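Local coordinates for glycerol dehydrogenase (Schizosaccharomyces pombe, PDB 1TA9), which oxidises glycerol to dihydroxyacetone with NAD(+) in glycerol assimilation, probably with the bound zinc ion as its cofactor, at residues Q70-A78 / E292-L300; A363-E373 / W424-F434. All coordinates share one frame; numbering follows the deposited sequence.

Contact 1: Q70-A78 / E292-L300; sequences QKYVQGRHA and ENVVEANTL
Strand 71-75, outermost in this chain's parallel sheet in the N-terminal dinucleotide-binding domain, runs nearly antiparallel (154°) to segment 292-300 of helix 289-307, their axes 9.7 Å apart at closest approach. This is the domain junction of the iron-containing alcohol dehydrogenase fold, where a helix of the all-helical half packs on the sheet of the probable NAD(+)-binding half. Two alternate strand residues, Y72 and Q74, carry the contact. The Y72 ring lies beneath L300, whose CB stands over the ring centre, 3.7 Å from the centroid, while T299 CG2 meets the ring at its edge, in plane. CG of Y72 is anti to the backbone N (chi1 170°), which sends the ring from the strand to the helix and brings OH beside the backbone at E296. There OH donates to Q74 OE1 at 2.6 Å, in the carbonyl plane and on a lone pair, fixing the orientation of the amide. The amide nitrogen is turned to E292 and gives both its hydrogens: one to the backbone O of E292, the other to its carboxylate. Since E292 O also accepts from E296 N, on the opposite face of its plane, the side chain of Q74 joins a helical bond without breaking it. E292 OE1 also binds T215, and the carboxylate of E296 turns to R64 of the second subunit, a strand of which extends the sheet antiparallel to 71-75. A water links R76 N to E292 OE1, and Q74 NE2 meets E292 OE2 at 3.0 Å, almost straight (172°), on the anti side of the carboxylate but tilted from its plane.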
loop_
_atom_site.group_PDB
_atom_site.type_symbol
_atom_site.label_atom_id
_atom_site.label_comp_id
_atom_site.label_asym_id
_atom_site.label_seq_id
_atom_site.Cartn_x
_atom_site.Cartn_y
_atom_site.Cartn_z
ATOM N N GLN B 70 15.653 -3.049 40.256
ATOM C CA GLN B 70 16.944 -3.579 39.840
ATOM C C GLN B 70 16.798 -4.881 39.060
ATOM O O GLN B 70 17.572 -5.155 38.138
ATOM C CB GLN B 70 17.833 -3.813 41.053
ATOM C CG GLN B 70 18.186 -2.541 41.792
ATOM C CD GLN B 70 19.074 -2.803 42.982
ATOM O OE1 GLN B 70 18.629 -3.338 44.003
ATOM N NE2 GLN B 70 20.348 -2.442 42.857
ATOM N N LYS B 71 15.811 -5.687 39.440
ATOM C CA LYS B 71 15.580 -6.966 38.780
ATOM C C LYS B 71 14.095 -7.307 38.720
ATOM O O LYS B 71 13.330 -6.969 39.625
ATOM C CB LYS B 71 16.292 -8.097 39.534
ATOM C CG LYS B 71 17.803 -7.971 39.649
ATOM C CD LYS B 71 18.515 -8.339 38.360
ATOM C CE LYS B 71 20.020 -8.418 38.600
ATOM N NZ LYS B 71 20.799 -8.627 37.349
ATOM N N TYR B 72 13.702 -7.970 37.635
ATOM C CA TYR B 72 12.335 -8.436 37.448
ATOM C C TYR B 72 12.516 -9.884 37.029
ATOM O O TYR B 72 13.165 -10.162 36.026
ATOM C CB TYR B 72 11.612 -7.645 36.354
ATOM C CG TYR B 72 10.275 -8.238 35.965
ATOM C CD1 TYR B 72 10.183 -9.216 34.970
ATOM C CD2 TYR B 72 9.102 -7.835 36.601
ATOM C CE1 TYR B 72 8.952 -9.776 34.621
ATOM C CE2 TYR B 72 7.872 -8.387 36.262
ATOM C CZ TYR B 72 7.802 -9.356 35.270
ATOM O OH TYR B 72 6.576 -9.898 34.935
ATOM N N VAL B 73 11.967 -10.802 37.816
ATOM C CA VAL B 73 12.109 -12.230 37.544
ATOM C C VAL B 73 10.742 -12.886 37.471
ATOM O O VAL B 73 9.948 -12.770 38.400
ATOM C CB VAL B 73 12.936 -12.912 38.651
ATOM C CG1 VAL B 73 13.098 -14.400 38.352
ATOM C CG2 VAL B 73 14.294 -12.231 38.766
ATOM N N GLN B 74 10.488 -13.584 36.368
ATOM C CA GLN B 74 9.207 -14.241 36.131
ATOM C C GLN B 74 9.381 -15.665 35.579
ATOM O O GLN B 74 10.057 -15.871 34.572
ATOM C CB GLN B 74 8.411 -13.393 35.136
ATOM C CG GLN B 74 7.109 -13.988 34.660
ATOM C CD GLN B 74 6.546 -13.234 33.470
ATOM O OE1 GLN B 74 6.495 -12.004 33.471
ATOM N NE2 GLN B 74 6.115 -13.969 32.448
ATOM N N GLY B 75 8.762 -16.645 36.233
ATOM C CA GLY B 75 8.878 -18.013 35.756
ATOM C C GLY B 75 7.980 -18.974 36.510
ATOM O O GLY B 75 7.578 -18.702 37.639
ATOM N N ARG B 76 7.663 -20.107 35.892
ATOM C CA ARG B 76 6.799 -21.083 36.535
ATOM C C ARG B 76 7.571 -21.840 37.609
ATOM O O ARG B 76 8.640 -22.388 37.342
ATOM C CB ARG B 76 6.240 -22.064 35.505
ATOM C CG ARG B 76 5.081 -22.872 36.053
ATOM C CD ARG B 76 4.461 -23.776 35.014
ATOM N NE ARG B 76 3.147 -24.216 35.466
ATOM C CZ ARG B 76 2.294 -24.933 34.744
ATOM N NH1 ARG B 76 2.609 -25.314 33.512
ATOM N NH2 ARG B 76 1.112 -25.252 35.254
ATOM N N HIS B 77 7.020 -21.858 38.820
ATOM C CA HIS B 77 7.641 -22.527 39.964
ATOM C C HIS B 77 8.853 -21.739 40.450
ATOM O O HIS B 77 9.665 -22.243 41.224
ATOM C CB HIS B 77 8.069 -23.952 39.590
ATOM C CG HIS B 77 6.955 -24.794 39.050
ATOM N ND1 HIS B 77 5.810 -25.059 39.768
ATOM C CD2 HIS B 77 6.805 -25.417 37.858
ATOM C CE1 HIS B 77 5.001 -25.810 39.041
ATOM N NE2 HIS B 77 5.581 -26.042 37.878
ATOM N N ALA B 78 8.960 -20.492 40.000
ATOM C CA ALA B 78 10.080 -19.633 40.368
ATOM C C ALA B 78 10.308 -19.521 41.871
ATOM O O ALA B 78 11.450 -19.415 42.313
ATOM C CB ALA B 78 9.890 -18.243 39.768
ATOM N N GLU B 292 2.414 -16.137 29.637
ATOM C CA GLU B 292 3.589 -15.517 30.243
ATOM C C GLU B 292 3.854 -14.130 29.651
ATOM O O GLU B 292 4.314 -13.228 30.353
ATOM C CB GLU B 292 4.822 -16.409 30.044
ATOM C CG GLU B 292 4.722 -17.776 30.718
ATOM C CD GLU B 292 5.542 -17.876 31.997
ATOM O OE1 GLU B 292 5.434 -18.907 32.692
ATOM O OE2 GLU B 292 6.304 -16.933 32.309
ATOM N N ASN B 293 3.572 -13.955 28.362
ATOM C CA ASN B 293 3.794 -12.659 27.725
ATOM C C ASN B 293 2.917 -11.583 28.350
ATOM O O ASN B 293 3.359 -10.452 28.581
ATOM C CB ASN B 293 3.494 -12.719 26.224
ATOM C CG ASN B 293 4.509 -13.532 25.455
ATOM O OD1 ASN B 293 5.637 -13.743 25.912
ATOM N ND2 ASN B 293 4.122 -13.977 24.264
ATOM N N VAL B 294 1.666 -11.939 28.617
ATOM C CA VAL B 294 0.729 -10.992 29.205
ATOM C C VAL B 294 1.058 -10.731 30.672
ATOM O O VAL B 294 0.806 -9.639 31.184
ATOM C CB VAL B 294 -0.725 -11.488 29.036
ATOM C CG1 VAL B 294 -1.696 -10.545 29.740
ATOM C CG2 VAL B 294 -1.054 -11.556 27.547
ATOM N N VAL B 295 1.622 -11.722 31.356
ATOM C CA VAL B 295 2.009 -11.497 32.744
ATOM C C VAL B 295 3.105 -10.431 32.697
ATOM O O VAL B 295 3.124 -9.505 33.517
ATOM C CB VAL B 295 2.549 -12.783 33.419
ATOM C CG1 VAL B 295 3.202 -12.436 34.753
ATOM C CG2 VAL B 295 1.401 -13.764 33.653
ATOM N N GLU B 296 4.008 -10.542 31.722
ATOM C CA GLU B 296 5.071 -9.545 31.603
ATOM C C GLU B 296 4.480 -8.182 31.229
ATOM O O GLU B 296 4.890 -7.155 31.761
ATOM C CB GLU B 296 6.123 -9.942 30.551
ATOM C CG GLU B 296 7.297 -8.956 30.541
ATOM C CD GLU B 296 8.198 -9.050 29.321
ATOM O OE1 GLU B 296 8.837 -8.022 29.003
ATOM O OE2 GLU B 296 8.287 -10.125 28.690
ATOM N N ALA B 297 3.516 -8.169 30.315
ATOM C CA ALA B 297 2.895 -6.915 29.897
ATOM C C ALA B 297 2.148 -6.248 31.052
ATOM O O ALA B 297 2.239 -5.034 31.249
ATOM C CB ALA B 297 1.937 -7.166 28.735
ATOM N N ASN B 298 1.417 -7.050 31.816
ATOM C CA ASN B 298 0.644 -6.543 32.944
ATOM C C ASN B 298 1.506 -6.042 34.093
ATOM O O ASN B 298 1.100 -5.152 34.839
ATOM C CB ASN B 298 -0.274 -7.641 33.496
ATOM C CG ASN B 298 -1.495 -7.877 32.634
ATOM O OD1 ASN B 298 -1.615 -7.332 31.538
ATOM N ND2 ASN B 298 -2.411 -8.703 33.128
ATOM N N THR B 299 2.687 -6.625 34.242
ATOM C CA THR B 299 3.566 -6.276 35.352
ATOM C C THR B 299 4.759 -5.402 34.991
ATOM O O THR B 299 4.823 -4.240 35.390
ATOM C CB THR B 299 4.076 -7.559 36.038
ATOM O OG1 THR B 299 3.008 -8.516 36.099
ATOM C CG2 THR B 299 4.537 -7.258 37.458
ATOM N N LEU B 300 5.704 -5.955 34.241
ATOM C CA LEU B 300 6.897 -5.199 33.865
ATOM C C LEU B 300 6.646 -4.064 32.877
ATOM O O LEU B 300 6.968 -2.905 33.160
ATOM C CB LEU B 300 7.961 -6.138 33.286
ATOM C CG LEU B 300 9.284 -5.507 32.835
ATOM C CD1 LEU B 300 10.024 -4.914 34.029
ATOM C CD2 LEU B 300 10.136 -6.565 32.155
HETATM O O HOH W 1 8.279 -20.482 33.017
#

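Contact 2: A363-E373 / W424-F434; sequences AKCHLPITLEE and WQEQTGWTERF
F434 N meets E373 OE1 through a nearly linear hydrogen bond (178°), 2.7 Å long, on the anti lone pair. F434 CG is anti to its backbone N (chi1 169°), which sets the ring alongside P368, with P368 CD over one face and E373 O at its edge. H366 ND1 donates in its ring plane to E432 OE1 at 2.9 Å, again on an anti lone pair. A363 CB fills the angle between two indoles, 3.6 Å from W424 CZ3 and over a face of W430. The second shell fixes E373: its OE2 accepts from I369 N and T370 OG1, while T370 OG1 accepts from E373 N. With an alanine at E373, the amides of F434 and I369 and the hydroxyl of T370 would probably lose their acceptor, and the 429-434 connection could drift from the turn. R433 NH1 shapes that connection by binding W430 O and E432 O, with Q425 NE2 over one face of its guanidinium. F434 also packs on E335 of helix 333-347, which carries zinc ligand H333. In the helical domain, the chain leaving helix 407-428 thus covers a Schellman motif ending helix 352-364 at H366 and the T370 N-cap of the short, weakly bonded helix following.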
loop_
_atom_site.group_PDB
_atom_site.type_symbol
_atom_site.label_atom_id
_atom_site.label_comp_id
_atom_site.label_asym_id
_atom_site.label_seq_id
_atom_site.Cartn_x
_atom_site.Cartn_y
_atom_site.Cartn_z
ATOM N N ALA B 363 -14.268 -5.499 25.375
ATOM C CA ALA B 363 -15.406 -6.405 25.445
ATOM C C ALA B 363 -14.962 -7.851 25.227
ATOM O O ALA B 363 -15.428 -8.754 25.915
ATOM C CB ALA B 363 -16.451 -6.015 24.408
ATOM N N LYS B 364 -14.065 -8.075 24.268
ATOM C CA LYS B 364 -13.588 -9.431 23.994
ATOM C C LYS B 364 -12.827 -10.004 25.186
ATOM O O LYS B 364 -12.804 -11.218 25.390
ATOM C CB LYS B 364 -12.690 -9.443 22.752
ATOM C CG LYS B 364 -13.396 -8.965 21.491
ATOM C CD LYS B 364 -12.465 -8.967 20.281
ATOM C CE LYS B 364 -13.191 -8.442 19.049
ATOM N NZ LYS B 364 -12.321 -8.462 17.834
ATOM N N CYS B 365 -12.204 -9.126 25.967
ATOM C CA CYS B 365 -11.442 -9.529 27.142
ATOM C C CYS B 365 -12.332 -9.671 28.372
ATOM O O CYS B 365 -11.854 -10.013 29.452
ATOM C CB CYS B 365 -10.338 -8.505 27.439
ATOM S SG CYS B 365 -9.009 -8.466 26.215
ATOM N N HIS B 366 -13.620 -9.390 28.200
ATOM C CA HIS B 366 -14.604 -9.483 29.277
ATOM C C HIS B 366 -14.489 -8.362 30.309
ATOM O O HIS B 366 -14.704 -8.575 31.504
ATOM C CB HIS B 366 -14.509 -10.838 29.986
ATOM C CG HIS B 366 -15.785 -11.258 30.654
ATOM N ND1 HIS B 366 -16.879 -11.716 29.949
ATOM C CD2 HIS B 366 -16.147 -11.282 31.960
ATOM C CE1 HIS B 366 -17.856 -12.008 30.792
ATOM N NE2 HIS B 366 -17.437 -11.753 32.017
ATOM N N LEU B 367 -14.137 -7.169 29.840
ATOM C CA LEU B 367 -14.038 -6.000 30.701
ATOM C C LEU B 367 -15.337 -5.218 30.526
ATOM O O LEU B 367 -15.896 -5.172 29.429
ATOM C CB LEU B 367 -12.848 -5.127 30.287
ATOM C CG LEU B 367 -11.466 -5.639 30.710
ATOM C CD1 LEU B 367 -10.372 -4.950 29.900
ATOM C CD2 LEU B 367 -11.272 -5.376 32.204
ATOM N N PRO B 368 -15.838 -4.595 31.602
ATOM C CA PRO B 368 -17.081 -3.825 31.508
ATOM C C PRO B 368 -16.889 -2.531 30.720
ATOM O O PRO B 368 -15.930 -1.798 30.954
ATOM C CB PRO B 368 -17.431 -3.564 32.972
ATOM C CG PRO B 368 -16.085 -3.444 33.614
ATOM C CD PRO B 368 -15.318 -4.590 32.983
ATOM N N ILE B 369 -17.798 -2.258 29.787
ATOM C CA ILE B 369 -17.713 -1.044 28.982
ATOM C C ILE B 369 -18.978 -0.206 29.072
ATOM O O ILE B 369 -19.133 0.770 28.341
ATOM C CB ILE B 369 -17.442 -1.355 27.496
ATOM C CG1 ILE B 369 -18.568 -2.218 26.918
ATOM C CG2 ILE B 369 -16.091 -2.038 27.353
ATOM C CD1 ILE B 369 -18.463 -2.431 25.411
ATOM N N THR B 370 -19.880 -0.590 29.969
ATOM C CA THR B 370 -21.131 0.137 30.161
ATOM C C THR B 370 -21.411 0.312 31.646
ATOM O O THR B 370 -20.896 -0.440 32.471
ATOM C CB THR B 370 -22.326 -0.613 29.541
ATOM O OG1 THR B 370 -22.428 -1.916 30.127
ATOM C CG2 THR B 370 -22.148 -0.752 28.036
ATOM N N LEU B 371 -22.232 1.305 31.979
ATOM C CA LEU B 371 -22.593 1.567 33.370
ATOM C C LEU B 371 -23.359 0.372 33.933
ATOM O O LEU B 371 -23.257 0.053 35.122
ATOM C CB LEU B 371 -23.448 2.838 33.461
ATOM C CG LEU B 371 -22.724 4.144 33.111
ATOM C CD1 LEU B 371 -23.723 5.289 32.991
ATOM C CD2 LEU B 371 -21.682 4.447 34.186
ATOM N N GLU B 372 -24.127 -0.287 33.068
ATOM C CA GLU B 372 -24.899 -1.456 33.466
ATOM C C GLU B 372 -23.946 -2.529 33.991
ATOM O O GLU B 372 -24.147 -3.070 35.075
ATOM C CB GLU B 372 -25.688 -2.006 32.271
ATOM C CG GLU B 372 -26.512 -3.252 32.585
ATOM C CD GLU B 372 -27.827 -2.938 33.290
ATOM O OE1 GLU B 372 -28.389 -3.845 33.940
ATOM O OE2 GLU B 372 -28.311 -1.791 33.184
ATOM N N GLU B 373 -22.899 -2.820 33.222
ATOM C CA GLU B 373 -21.931 -3.837 33.622
ATOM C C GLU B 373 -21.159 -3.432 34.873
ATOM O O GLU B 373 -20.834 -4.279 35.709
ATOM C CB GLU B 373 -20.957 -4.126 32.480
ATOM C CG GLU B 373 -21.640 -4.602 31.213
ATOM C CD GLU B 373 -20.673 -4.747 30.062
ATOM O OE1 GLU B 373 -20.140 -5.859 29.870
ATOM O OE2 GLU B 373 -20.435 -3.736 29.365
ATOM N N TRP B 424 -22.376 0.282 20.044
ATOM C CA TRP B 424 -21.484 -0.716 19.469
ATOM C C TRP B 424 -22.039 -2.123 19.703
ATOM O O TRP B 424 -22.019 -2.963 18.803
ATOM C CB TRP B 424 -20.080 -0.610 20.082
ATOM C CG TRP B 424 -19.170 -1.726 19.647
ATOM C CD1 TRP B 424 -18.503 -1.830 18.460
ATOM C CD2 TRP B 424 -18.908 -2.939 20.362
ATOM N NE1 TRP B 424 -17.845 -3.038 18.389
ATOM C CE2 TRP B 424 -18.079 -3.738 19.543
ATOM C CE3 TRP B 424 -19.296 -3.432 21.615
ATOM C CZ2 TRP B 424 -17.633 -5.008 19.936
ATOM C CZ3 TRP B 424 -18.854 -4.693 22.005
ATOM C CH2 TRP B 424 -18.031 -5.466 21.166
ATOM N N GLN B 425 -22.541 -2.379 20.908
ATOM C CA GLN B 425 -23.096 -3.696 21.225
ATOM C C GLN B 425 -24.256 -4.015 20.285
ATOM O O GLN B 425 -24.382 -5.137 19.791
ATOM C CB GLN B 425 -23.597 -3.739 22.669
ATOM C CG GLN B 425 -22.542 -3.447 23.720
ATOM C CD GLN B 425 -23.140 -3.317 25.104
ATOM O OE1 GLN B 425 -24.168 -2.665 25.285
ATOM N NE2 GLN B 425 -22.495 -3.924 26.091
ATOM N N GLU B 426 -25.104 -3.017 20.053
ATOM C CA GLU B 426 -26.260 -3.160 19.174
ATOM C C GLU B 426 -25.856 -3.382 17.722
ATOM O O GLU B 426 -26.343 -4.307 17.071
ATOM C CB GLU B 426 -27.144 -1.913 19.259
ATOM C CG GLU B 426 -28.204 -1.839 18.162
ATOM C CD GLU B 426 -28.693 -0.423 17.923
ATOM O OE1 GLU B 426 -29.495 0.080 18.738
ATOM O OE2 GLU B 426 -28.258 0.189 16.921
ATOM N N GLN B 427 -24.972 -2.531 17.213
ATOM C CA GLN B 427 -24.525 -2.639 15.828
ATOM C C GLN B 427 -23.905 -3.995 15.521
ATOM O O GLN B 427 -24.179 -4.587 14.482
ATOM C CB GLN B 427 -23.477 -1.573 15.499
ATOM C CG GLN B 427 -23.919 -0.133 15.614
ATOM C CD GLN B 427 -22.784 0.817 15.270
ATOM O OE1 GLN B 427 -21.657 0.650 15.745
ATOM N NE2 GLN B 427 -23.073 1.816 14.444
ATOM N N THR B 428 -23.058 -4.472 16.428
ATOM C CA THR B 428 -22.364 -5.739 16.241
ATOM C C THR B 428 -23.120 -6.961 16.742
ATOM O O THR B 428 -22.728 -8.090 16.455
ATOM C CB THR B 428 -21.004 -5.725 16.954
ATOM O OG1 THR B 428 -21.214 -5.613 18.367
ATOM C CG2 THR B 428 -20.165 -4.550 16.477
ATOM N N GLY B 429 -24.189 -6.744 17.497
ATOM C CA GLY B 429 -24.939 -7.870 18.023
ATOM C C GLY B 429 -24.167 -8.607 19.107
ATOM O O GLY B 429 -24.428 -9.783 19.379
ATOM N N TRP B 430 -23.214 -7.917 19.727
ATOM C CA TRP B 430 -22.397 -8.491 20.798
ATOM C C TRP B 430 -23.272 -8.799 22.014
ATOM O O TRP B 430 -23.885 -7.904 22.594
ATOM C CB TRP B 430 -21.283 -7.509 21.176
ATOM C CG TRP B 430 -20.322 -8.024 22.199
ATOM C CD1 TRP B 430 -20.311 -7.738 23.537
ATOM C CD2 TRP B 430 -19.213 -8.900 21.966
ATOM N NE1 TRP B 430 -19.261 -8.382 24.150
ATOM C CE2 TRP B 430 -18.571 -9.102 23.208
ATOM C CE3 TRP B 430 -18.698 -9.535 20.827
ATOM C CZ2 TRP B 430 -17.438 -9.916 23.344
ATOM C CZ3 TRP B 430 -17.569 -10.347 20.962
ATOM C CH2 TRP B 430 -16.954 -10.527 22.214
ATOM N N THR B 431 -23.315 -10.070 22.404
ATOM C CA THR B 431 -24.146 -10.494 23.528
ATOM C C THR B 431 -23.415 -10.722 24.851
ATOM O O THR B 431 -24.047 -10.770 25.907
ATOM C CB THR B 431 -24.909 -11.790 23.179
ATOM O OG1 THR B 431 -23.970 -12.817 22.839
ATOM C CG2 THR B 431 -25.843 -11.558 22.000
ATOM N N GLU B 432 -22.094 -10.864 24.804
ATOM C CA GLU B 432 -21.319 -11.094 26.021
ATOM C C GLU B 432 -21.391 -9.864 26.935
ATOM O O GLU B 432 -21.367 -8.727 26.464
ATOM C CB GLU B 432 -19.866 -11.417 25.646
ATOM C CG GLU B 432 -18.950 -11.796 26.807
ATOM C CD GLU B 432 -17.590 -12.322 26.337
ATOM O OE1 GLU B 432 -16.674 -12.468 27.181
ATOM O OE2 GLU B 432 -17.439 -12.595 25.124
ATOM N N ARG B 433 -21.486 -10.097 28.243
ATOM C CA ARG B 433 -21.574 -9.002 29.208
ATOM C C ARG B 433 -20.832 -9.330 30.497
ATOM O O ARG B 433 -20.840 -10.474 30.953
ATOM C CB ARG B 433 -23.038 -8.725 29.562
ATOM C CG ARG B 433 -23.915 -8.268 28.404
ATOM C CD ARG B 433 -23.738 -6.782 28.124
ATOM N NE ARG B 433 -24.728 -6.306 27.162
ATOM C CZ ARG B 433 -24.706 -6.578 25.860
ATOM N NH1 ARG B 433 -23.736 -7.324 25.348
ATOM N NH2 ARG B 433 -25.667 -6.116 25.070
ATOM N N PHE B 434 -20.192 -8.322 31.079
ATOM C CA PHE B 434 -19.487 -8.492 32.345
ATOM C C PHE B 434 -20.563 -8.365 33.412
ATOM O O PHE B 434 -21.368 -7.427 33.378
ATOM C CB PHE B 434 -18.454 -7.379 32.539
ATOM C CG PHE B 434 -17.863 -7.326 33.925
ATOM C CD1 PHE B 434 -16.738 -8.076 34.248
ATOM C CD2 PHE B 434 -18.426 -6.509 34.902
ATOM C CE1 PHE B 434 -16.176 -8.011 35.529
ATOM C CE2 PHE B 434 -17.875 -6.436 36.185
ATOM C CZ PHE B 434 -16.750 -7.186 36.497
HETATM O O HOH W 2 -18.057 -8.639 26.887
HETATM O O HOH W 3 -14.650 -12.727 24.050
HETATM O O HOH W 4 -19.445 -11.949 33.591
HETATM O O HOH W 5 -24.308 -3.517 28.872
#

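In the fold
Both contacts are largely buried, but they share no helix or strand and their centres lie about 30 Å apart. Contact 1 sits nearer the middle of the chain and joins the two halves of the fold; contact 2 stays within the helical half, farther out, and joins loops and helix ends. Contact 1 sets a strand against a helix that widens into a pi-type turn, with a glutamine amide as its polar centre, and is tied by salt bridges and a shared sheet to other subunits, whereas contact 2 meets them through packing. Contact 2 buries more surface (685 against 366 Å²), uses aromatic rings and carboxylates that bind backbone amide and imidazole, and includes several bridging waters.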